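PDB 4ZM4: aminotransferase from Streptomyces pactum, which belongs to the class-III aminotransferases, a family of pyridoxal-5'-phosphate-dependent enzymes of fold type I, and forms a two-chain assembly in the crystal structure. Local coordinates for residues Ala37-Leu42 / Phe413-Leu418; Gly49-Leu52 / Gly58-Ile61; Val371-Gly376 / Arg441-Leu446. The protein carries 1 engineered substitution. One frame throughout, in Å; residues are numbered along the deposited sequence.

Overall arrangement
Starting from the N terminus, the chain first lays down 37-42, which finds its partner in contact 1 only when 413-418 arrives some 370 residues later, so that most of the protein lies within that closure. Contact 2 comes inside it: 49-52 against 58-61, closed locally within the hairpin of strands 51-54 and 59-62, whose Leu-52 touches Leu-42 of contact 1. Contact 1 itself joins the loop before strand 44-48 to the loop after strand 411-412. Contact 3 begins within the same long loop, at 371-376, but is completed by 441-446, joining strand 368-373 to the end region of helix 429-444; contacts 1 and 3 therefore cross, and Ala-372 meets Ala-417. Contacts 2 and 3 follow in series.

Contact 1: Ala37-Leu42 / Phe413-Leu418; sequences AVPLPL and FHPNAL
The carbonyl oxygen of Ala-37 is hydrogen-bonded to the hydroxyl of Tyr-412 and is also touched by the ring of Pro-415, with Ala-37 O and Pro-415 CD 3.5 Å apart. That second approach is a simple van der Waals fit: proline offers an apolar ring methylene and no N-H, so it packs on the oxygen without bonding it. Further along the ring, Pro-415 CG rests 3.7 Å from Pro-39 CD. The two proline rings cross obliquely, and the ring of each restricts phi, which suits irregular loops. Ala-37 meets the imidazole as well, its CB lying 3.5 Å from His-414 NE2 and 3.7 Å from His-414 CD2 in a slanting approach; so small a side chain lets the ring come close. The ring reaches that methyl because His-414 CG is anti to the backbone N (chi1 -165°), and its rotation is fixed by its own loop: Asn-416 N donates to His-414 ND1 at 3.1 Å, nearly straight and in the ring plane. Asn-416 in turn forms an Asx turn, Leu-418 N reaching Asn-416 OD1 at 3.0 Å from above the carbonyl plane, which turns the chain at 416-418. The side chain of His-414 is about 5 Å, between nearest atoms, from the bound (3E,4R,5R)-4,5-dihydroxy-3-{[(Z)-{3-hydroxy-2-methyl-5-[(phosphonooxy)methyl]pyridin-4(1H)-ylidene}methyl]imino}cyclohex-1-ene-1-carboxylic acid, so the contact lies close to the ligand. Val-38 packs on Leu-95 of the second subunit. Helix 396-408 binds both loops, Gln-407 bonding to Leu-40 O and Gln-403 to Phe-413 O. Segment 37-42 lies between helix 14-22 and strand 44-48, and the loop 413-418 connects strands 411-412 and 421-422.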
loop_
_atom_site.group_PDB
_atom_site.type_symbol
_atom_site.label_atom_id
_atom_site.label_comp_id
_atom_site.label_asym_id
_atom_site.label_seq_id
_atom_site.Cartn_x
_atom_site.Cartn_y
_atom_site.Cartn_z
ATOM N N ALA B 37 17.966 -6.715 8.452
ATOM C CA ALA B 37 17.828 -6.064 9.749
ATOM C C ALA B 37 17.919 -7.029 10.936
ATOM O O ALA B 37 17.789 -6.629 12.097
ATOM C CB ALA B 37 16.502 -5.325 9.795
ATOM N N VAL B 38 18.169 -8.294 10.656
ATOM C CA VAL B 38 18.231 -9.320 11.695
ATOM C C VAL B 38 19.367 -10.303 11.362
ATOM O O VAL B 38 19.134 -11.497 11.173
ATOM C CB VAL B 38 16.901 -10.068 11.858
ATOM C CG1 VAL B 38 16.838 -10.802 13.190
ATOM C CG2 VAL B 38 15.732 -9.120 11.734
ATOM N N PRO B 39 20.605 -9.791 11.273
ATOM C CA PRO B 39 21.732 -10.675 10.949
ATOM C C PRO B 39 21.986 -11.762 12.006
ATOM O O PRO B 39 22.561 -12.798 11.678
ATOM C CB PRO B 39 22.918 -9.713 10.851
ATOM C CG PRO B 39 22.512 -8.526 11.674
ATOM C CD PRO B 39 21.033 -8.403 11.524
ATOM N N LEU B 40 21.605 -11.500 13.257
ATOM C CA LEU B 40 21.453 -12.553 14.243
ATOM C C LEU B 40 19.967 -12.871 14.251
ATOM O O LEU B 40 19.149 -12.068 14.692
ATOM C CB LEU B 40 21.918 -12.114 15.633
ATOM C CG LEU B 40 21.834 -13.237 16.691
ATOM C CD1 LEU B 40 22.924 -14.285 16.455
ATOM C CD2 LEU B 40 21.910 -12.694 18.123
ATOM N N PRO B 41 19.595 -14.028 13.737
ATOM C CA PRO B 41 18.172 -14.283 13.497
ATOM C C PRO B 41 17.283 -14.082 14.701
ATOM O O PRO B 41 17.652 -14.462 15.819
ATOM C CB PRO B 41 18.145 -15.743 13.054
ATOM C CG PRO B 41 19.478 -15.954 12.422
ATOM C CD PRO B 41 20.452 -15.070 13.154
ATOM N N LEU B 42 16.096 -13.516 14.444
ATOM C CA LEU B 42 15.051 -13.310 15.429
ATOM C C LEU B 42 13.739 -13.434 14.701
ATOM O O LEU B 42 13.482 -12.661 13.782
ATOM C CB LEU B 42 15.176 -11.913 16.035
ATOM C CG LEU B 42 14.376 -11.603 17.309
ATOM C CD1 LEU B 42 14.630 -10.160 17.700
ATOM C CD2 LEU B 42 12.875 -11.827 17.169
ATOM N N PHE B 413 17.777 -3.204 18.585
ATOM C CA PHE B 413 17.709 -2.063 17.698
ATOM C C PHE B 413 18.265 -2.473 16.317
ATOM O O PHE B 413 18.902 -3.493 16.221
ATOM C CB PHE B 413 18.435 -0.846 18.295
ATOM C CG PHE B 413 19.840 -1.112 18.725
ATOM C CD1 PHE B 413 20.872 -0.984 17.825
ATOM C CD2 PHE B 413 20.132 -1.496 20.009
ATOM C CE1 PHE B 413 22.170 -1.240 18.204
ATOM C CE2 PHE B 413 21.432 -1.738 20.400
ATOM C CZ PHE B 413 22.461 -1.607 19.499
ATOM N N HIS B 414 18.030 -1.664 15.275
ATOM C CA HIS B 414 18.510 -1.964 13.915
ATOM C C HIS B 414 20.057 -1.879 13.871
ATOM O O HIS B 414 20.634 -0.966 14.442
ATOM C CB HIS B 414 17.910 -0.991 12.909
ATOM C CG HIS B 414 18.050 -1.415 11.481
ATOM N ND1 HIS B 414 19.252 -1.413 10.807
ATOM C CD2 HIS B 414 17.120 -1.805 10.579
ATOM C CE1 HIS B 414 19.072 -1.826 9.572
ATOM N NE2 HIS B 414 17.782 -2.044 9.398
ATOM N N PRO B 415 20.715 -2.827 13.191
ATOM C CA PRO B 415 22.181 -2.862 13.158
ATOM C C PRO B 415 22.881 -1.705 12.470
ATOM O O PRO B 415 24.071 -1.492 12.736
ATOM C CB PRO B 415 22.514 -4.152 12.400
ATOM C CG PRO B 415 21.226 -4.711 11.926
ATOM C CD PRO B 415 20.115 -4.072 12.687
ATOM N N ASN B 416 22.185 -1.009 11.581
ATOM C CA ASN B 416 22.721 0.141 10.917
ATOM C C ASN B 416 22.598 1.335 11.861
ATOM O O ASN B 416 21.514 1.687 12.310
ATOM C CB ASN B 416 21.976 0.394 9.608
ATOM C CG ASN B 416 22.581 1.514 8.792
ATOM O OD1 ASN B 416 23.293 2.385 9.307
ATOM N ND2 ASN B 416 22.318 1.496 7.516
ATOM N N ALA B 417 23.712 1.977 12.156
ATOM C CA ALA B 417 23.709 3.070 13.115
ATOM C C ALA B 417 22.807 4.250 12.715
ATOM O O ALA B 417 22.329 4.987 13.572
ATOM C CB ALA B 417 25.145 3.546 13.335
ATOM N N LEU B 418 22.619 4.450 11.420
ATOM C CA LEU B 418 21.807 5.548 10.902
ATOM C C LEU B 418 20.302 5.293 10.981
ATOM O O LEU B 418 19.518 6.202 10.746
ATOM C CB LEU B 418 22.178 5.821 9.456
ATOM C CG LEU B 418 23.645 6.197 9.200
ATOM C CD1 LEU B 418 23.921 6.175 7.721
ATOM C CD2 LEU B 418 23.973 7.551 9.769
#

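Contact 2: Gly49-Leu52 / Gly58-Ile61; sequences GCLL and GEII
Leu-51 and Ile-61 turn the same way at their first torsions, CG of the leucine (chi1 -67°) and CG1 of the isoleucine (chi1 -66°) each anti to its carbonyl carbon, and this brings Leu-51 CD2 to 3.7 Å from Ile-61 CG1. They form a non-hydrogen-bonded pair, where side chains on one face of the sheet can pack directly. Cys-50 touches the isoleucine loosely, its SG 4.4 Å from Ile-61 CG2. The other methyl of the leucine, Leu-51 CD1, lies 4.0 Å from Glu-59 OE1; the extended glutamate is exposed, and its charged end suits solvent. The next pair, Leu-52 with Ile-60, is hydrogen-bonded: Leu-52 N reaches Ile-60 O at 2.8 Å and Ile-60 N reaches Leu-52 O at 3.0 Å, both nearly straight. This is a beta hairpin of strands 51-54 and 59-62, in the middle of a four-stranded mixed sheet. CA-H...O contacts accompany these bonds, among them Leu-51 CA to Ile-60 O at 3.4 Å. Branched Ile-60 and Ile-61 favour the extended backbone. On the Ile-61 face, helix 429-444 lays Val-431 and Val-435 over the isoleucine, and Val-431 also touches Cys-50. On the opposite face, Leu-52 packs against Tyr-74 and against Leu-95 of the second subunit.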
loop_
_atom_site.group_PDB
_atom_site.type_symbol
_atom_site.label_atom_id
_atom_site.label_comp_id
_atom_site.label_asym_id
_atom_site.label_seq_id
_atom_site.Cartn_x
_atom_site.Cartn_y
_atom_site.Cartn_z
ATOM N N GLY B 49 3.387 -4.197 24.393
ATOM C CA GLY B 49 4.132 -3.152 25.100
ATOM C C GLY B 49 5.361 -2.834 24.265
ATOM O O GLY B 49 5.234 -2.522 23.100
ATOM N N CYS B 50 6.543 -2.913 24.865
ATOM C CA CYS B 50 7.781 -2.779 24.148
ATOM C C CYS B 50 8.526 -4.091 24.150
ATOM O O CYS B 50 9.746 -4.102 23.983
ATOM C CB CYS B 50 8.644 -1.688 24.772
ATOM S SG CYS B 50 9.158 -2.000 26.475
ATOM N N LEU B 51 7.806 -5.198 24.317
ATOM C CA LEU B 51 8.435 -6.506 24.447
ATOM C C LEU B 51 8.073 -7.434 23.282
ATOM O O LEU B 51 6.904 -7.566 22.933
ATOM C CB LEU B 51 8.016 -7.179 25.744
ATOM C CG LEU B 51 8.492 -6.567 27.067
ATOM C CD1 LEU B 51 7.956 -7.390 28.227
ATOM C CD2 LEU B 51 10.008 -6.500 27.136
ATOM N N LEU B 52 9.092 -8.052 22.688
ATOM C CA LEU B 52 8.896 -9.117 21.712
ATOM C C LEU B 52 9.034 -10.452 22.416
ATOM O O LEU B 52 9.838 -10.582 23.352
ATOM C CB LEU B 52 9.962 -9.062 20.621
ATOM C CG LEU B 52 10.088 -7.779 19.820
ATOM C CD1 LEU B 52 11.345 -7.846 18.971
ATOM C CD2 LEU B 52 8.863 -7.560 18.960
ATOM N N GLY B 58 12.309 -16.436 24.261
ATOM C CA GLY B 58 13.059 -15.301 24.804
ATOM C C GLY B 58 12.274 -13.996 24.776
ATOM O O GLY B 58 11.453 -13.791 23.874
ATOM N N GLU B 59 12.516 -13.122 25.757
ATOM C CA GLU B 59 11.920 -11.778 25.806
ATOM C C GLU B 59 12.945 -10.735 25.384
ATOM O O GLU B 59 14.055 -10.717 25.901
ATOM C CB GLU B 59 11.447 -11.409 27.212
ATOM C CG GLU B 59 10.146 -12.064 27.646
ATOM C CD GLU B 59 9.595 -11.491 28.951
ATOM O OE1 GLU B 59 10.135 -10.475 29.461
ATOM O OE2 GLU B 59 8.608 -12.061 29.461
ATOM N N ILE B 60 12.542 -9.856 24.462
ATOM C CA ILE B 60 13.404 -8.794 23.964
ATOM C C ILE B 60 12.726 -7.453 24.068
ATOM O O ILE B 60 11.631 -7.277 23.564
ATOM C CB ILE B 60 13.795 -9.012 22.490
ATOM C CG1 ILE B 60 14.479 -10.364 22.325
ATOM C CG2 ILE B 60 14.800 -7.951 22.066
ATOM C CD1 ILE B 60 13.620 -11.522 21.831
ATOM N N ILE B 61 13.411 -6.501 24.690
ATOM C CA ILE B 61 12.990 -5.122 24.690
ATOM C C ILE B 61 13.300 -4.526 23.337
ATOM O O ILE B 61 14.448 -4.534 22.896
ATOM C CB ILE B 61 13.704 -4.316 25.783
ATOM C CG1 ILE B 61 13.273 -4.809 27.171
ATOM C CG2 ILE B 61 13.358 -2.840 25.671
ATOM C CD1 ILE B 61 14.217 -4.372 28.283
#

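Contact 3: Val371-Gly376 / Arg441-Leu446; sequences VALLKG and RSLVGL
Leu-373 meets Leu-446 and Leu-443 at the end of strand 368-373. Along that strand, Val-371 packs on Val-360 of the adjacent strand, and Ala-372, on the alternate side, meets Ala-417. Leu-373 is the residue that spans the gap. With CG anti to the backbone N (chi1 -164°), its torsion sends the branch toward the helix end, and Leu-446, turned alike at chi1 -156°, comes from the other side, so the two side chains meet tip to tip with Leu-373 CD2 3.6 Å from Leu-446 CD2. The other methyl of Leu-373, CD1, stands at a looser 4.4 Å from Leu-443 CD2. Leucine fits here because its forked end can touch two partners at once while the backbones stay far apart, the nearest CA atoms, those of Leu-373 and Leu-443, being 10.3 Å from each other. Further on, Lys-375 NZ bonds to Ala-392 O. Leu-446 N also bonds to Leu-443 O at 3.0 Å, keeping the two leucines close together. Phe-353 of helix 334-355 touches Leu-373 and Leu-443 alike. A small antiparallel sheet backed by helices in this way is characteristic of the C-terminal part of fold type I aminotransferases.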
loop_
_atom_site.group_PDB
_atom_site.type_symbol
_atom_site.label_atom_id
_atom_site.label_comp_id
_atom_site.label_asym_id
_atom_site.label_seq_id
_atom_site.Cartn_x
_atom_site.Cartn_y
_atom_site.Cartn_z
ATOM N N VAL B 371 21.406 6.714 17.688
ATOM C CA VAL B 371 22.524 6.356 18.556
ATOM C C VAL B 371 23.567 5.627 17.721
ATOM O O VAL B 371 23.326 4.521 17.259
ATOM C CB VAL B 371 22.095 5.422 19.723
ATOM C CG1 VAL B 371 23.308 4.991 20.544
ATOM C CG2 VAL B 371 21.086 6.106 20.622
ATOM N N ALA B 372 24.717 6.269 17.529
ATOM C CA ALA B 372 25.755 5.772 16.674
ATOM C C ALA B 372 27.097 5.795 17.393
ATOM O O ALA B 372 27.509 6.804 17.931
ATOM C CB ALA B 372 25.818 6.612 15.394
ATOM N N LEU B 373 27.785 4.668 17.332
ATOM C CA LEU B 373 29.093 4.485 17.889
ATOM C C LEU B 373 30.101 5.097 16.923
ATOM O O LEU B 373 30.075 4.811 15.724
ATOM C CB LEU B 373 29.324 2.983 18.035
ATOM C CG LEU B 373 30.408 2.362 18.883
ATOM C CD1 LEU B 373 30.324 2.789 20.325
ATOM C CD2 LEU B 373 30.238 0.860 18.812
ATOM N N LEU B 374 30.987 5.952 17.434
ATOM C CA LEU B 374 31.921 6.697 16.596
ATOM C C LEU B 374 33.301 6.053 16.473
ATOM O O LEU B 374 33.721 5.295 17.327
ATOM C CB LEU B 374 32.069 8.124 17.138
ATOM C CG LEU B 374 30.786 8.928 17.299
ATOM C CD1 LEU B 374 31.092 10.344 17.733
ATOM C CD2 LEU B 374 29.976 8.953 16.006
ATOM N N LYS B 375 34.004 6.365 15.392
ATOM C CA LYS B 375 35.402 5.927 15.207
ATOM C C LYS B 375 36.294 6.565 16.266
ATOM O O LYS B 375 36.044 7.681 16.713
ATOM C CB LYS B 375 35.924 6.357 13.834
ATOM C CG LYS B 375 35.251 5.678 12.662
ATOM C CD LYS B 375 35.524 6.448 11.384
ATOM C CE LYS B 375 35.066 5.674 10.163
ATOM N NZ LYS B 375 35.113 6.558 8.964
ATOM N N GLY B 376 37.343 5.870 16.666
ATOM C CA GLY B 376 38.287 6.417 17.635
ATOM C C GLY B 376 38.884 7.701 17.084
ATOM O O GLY B 376 39.187 8.626 17.845
ATOM N N ARG B 441 26.593 -4.125 29.407
ATOM C CA ARG B 441 27.102 -5.482 29.235
ATOM C C ARG B 441 27.580 -5.734 27.797
ATOM O O ARG B 441 28.635 -6.328 27.588
ATOM C CB ARG B 441 26.036 -6.505 29.666
ATOM C CG ARG B 441 26.267 -7.060 31.072
ATOM C CD ARG B 441 25.016 -7.303 31.911
ATOM N NE ARG B 441 23.856 -7.679 31.111
ATOM C CZ ARG B 441 22.606 -7.258 31.334
ATOM N NH1 ARG B 441 22.322 -6.440 32.349
ATOM N NH2 ARG B 441 21.623 -7.654 30.526
ATOM N N SER B 442 26.847 -5.218 26.814
ATOM C CA SER B 442 27.216 -5.402 25.420
ATOM C C SER B 442 28.501 -4.647 25.064
ATOM O O SER B 442 29.319 -5.135 24.277
ATOM C CB SER B 442 26.064 -4.969 24.502
ATOM O OG SER B 442 24.863 -5.630 24.876
ATOM N N LEU B 443 28.685 -3.455 25.615
ATOM C CA LEU B 443 29.891 -2.675 25.296
ATOM C C LEU B 443 31.126 -3.359 25.858
ATOM O O LEU B 443 32.178 -3.330 25.246
ATOM C CB LEU B 443 29.800 -1.226 25.812
ATOM C CG LEU B 443 28.858 -0.268 25.099
ATOM C CD1 LEU B 443 28.663 0.986 25.938
ATOM C CD2 LEU B 443 29.338 0.091 23.698
ATOM N N VAL B 444 30.993 -3.969 27.028
ATOM C CA VAL B 444 32.126 -4.640 27.668
ATOM C C VAL B 444 32.593 -5.819 26.801
ATOM O O VAL B 444 33.788 -6.123 26.768
ATOM C CB VAL B 444 31.804 -5.030 29.138
ATOM C CG1 VAL B 444 32.953 -5.797 29.776
ATOM C CG2 VAL B 444 31.509 -3.785 29.972
ATOM N N GLY B 445 31.668 -6.435 26.055
ATOM C CA GLY B 445 32.007 -7.511 25.110
ATOM C C GLY B 445 32.554 -7.053 23.754
ATOM O O GLY B 445 32.875 -7.870 22.890
ATOM N N LEU B 446 32.634 -5.745 23.551
ATOM C CA LEU B 446 33.005 -5.180 22.252
ATOM C C LEU B 446 34.516 -5.219 22.059
ATOM O O LEU B 446 34.984 -5.156 20.938
ATOM C CB LEU B 446 32.477 -3.742 22.138
ATOM C CG LEU B 446 32.218 -3.123 20.762
ATOM C CD1 LEU B 446 31.181 -3.895 19.968
ATOM C CD2 LEU B 446 31.767 -1.684 20.906
#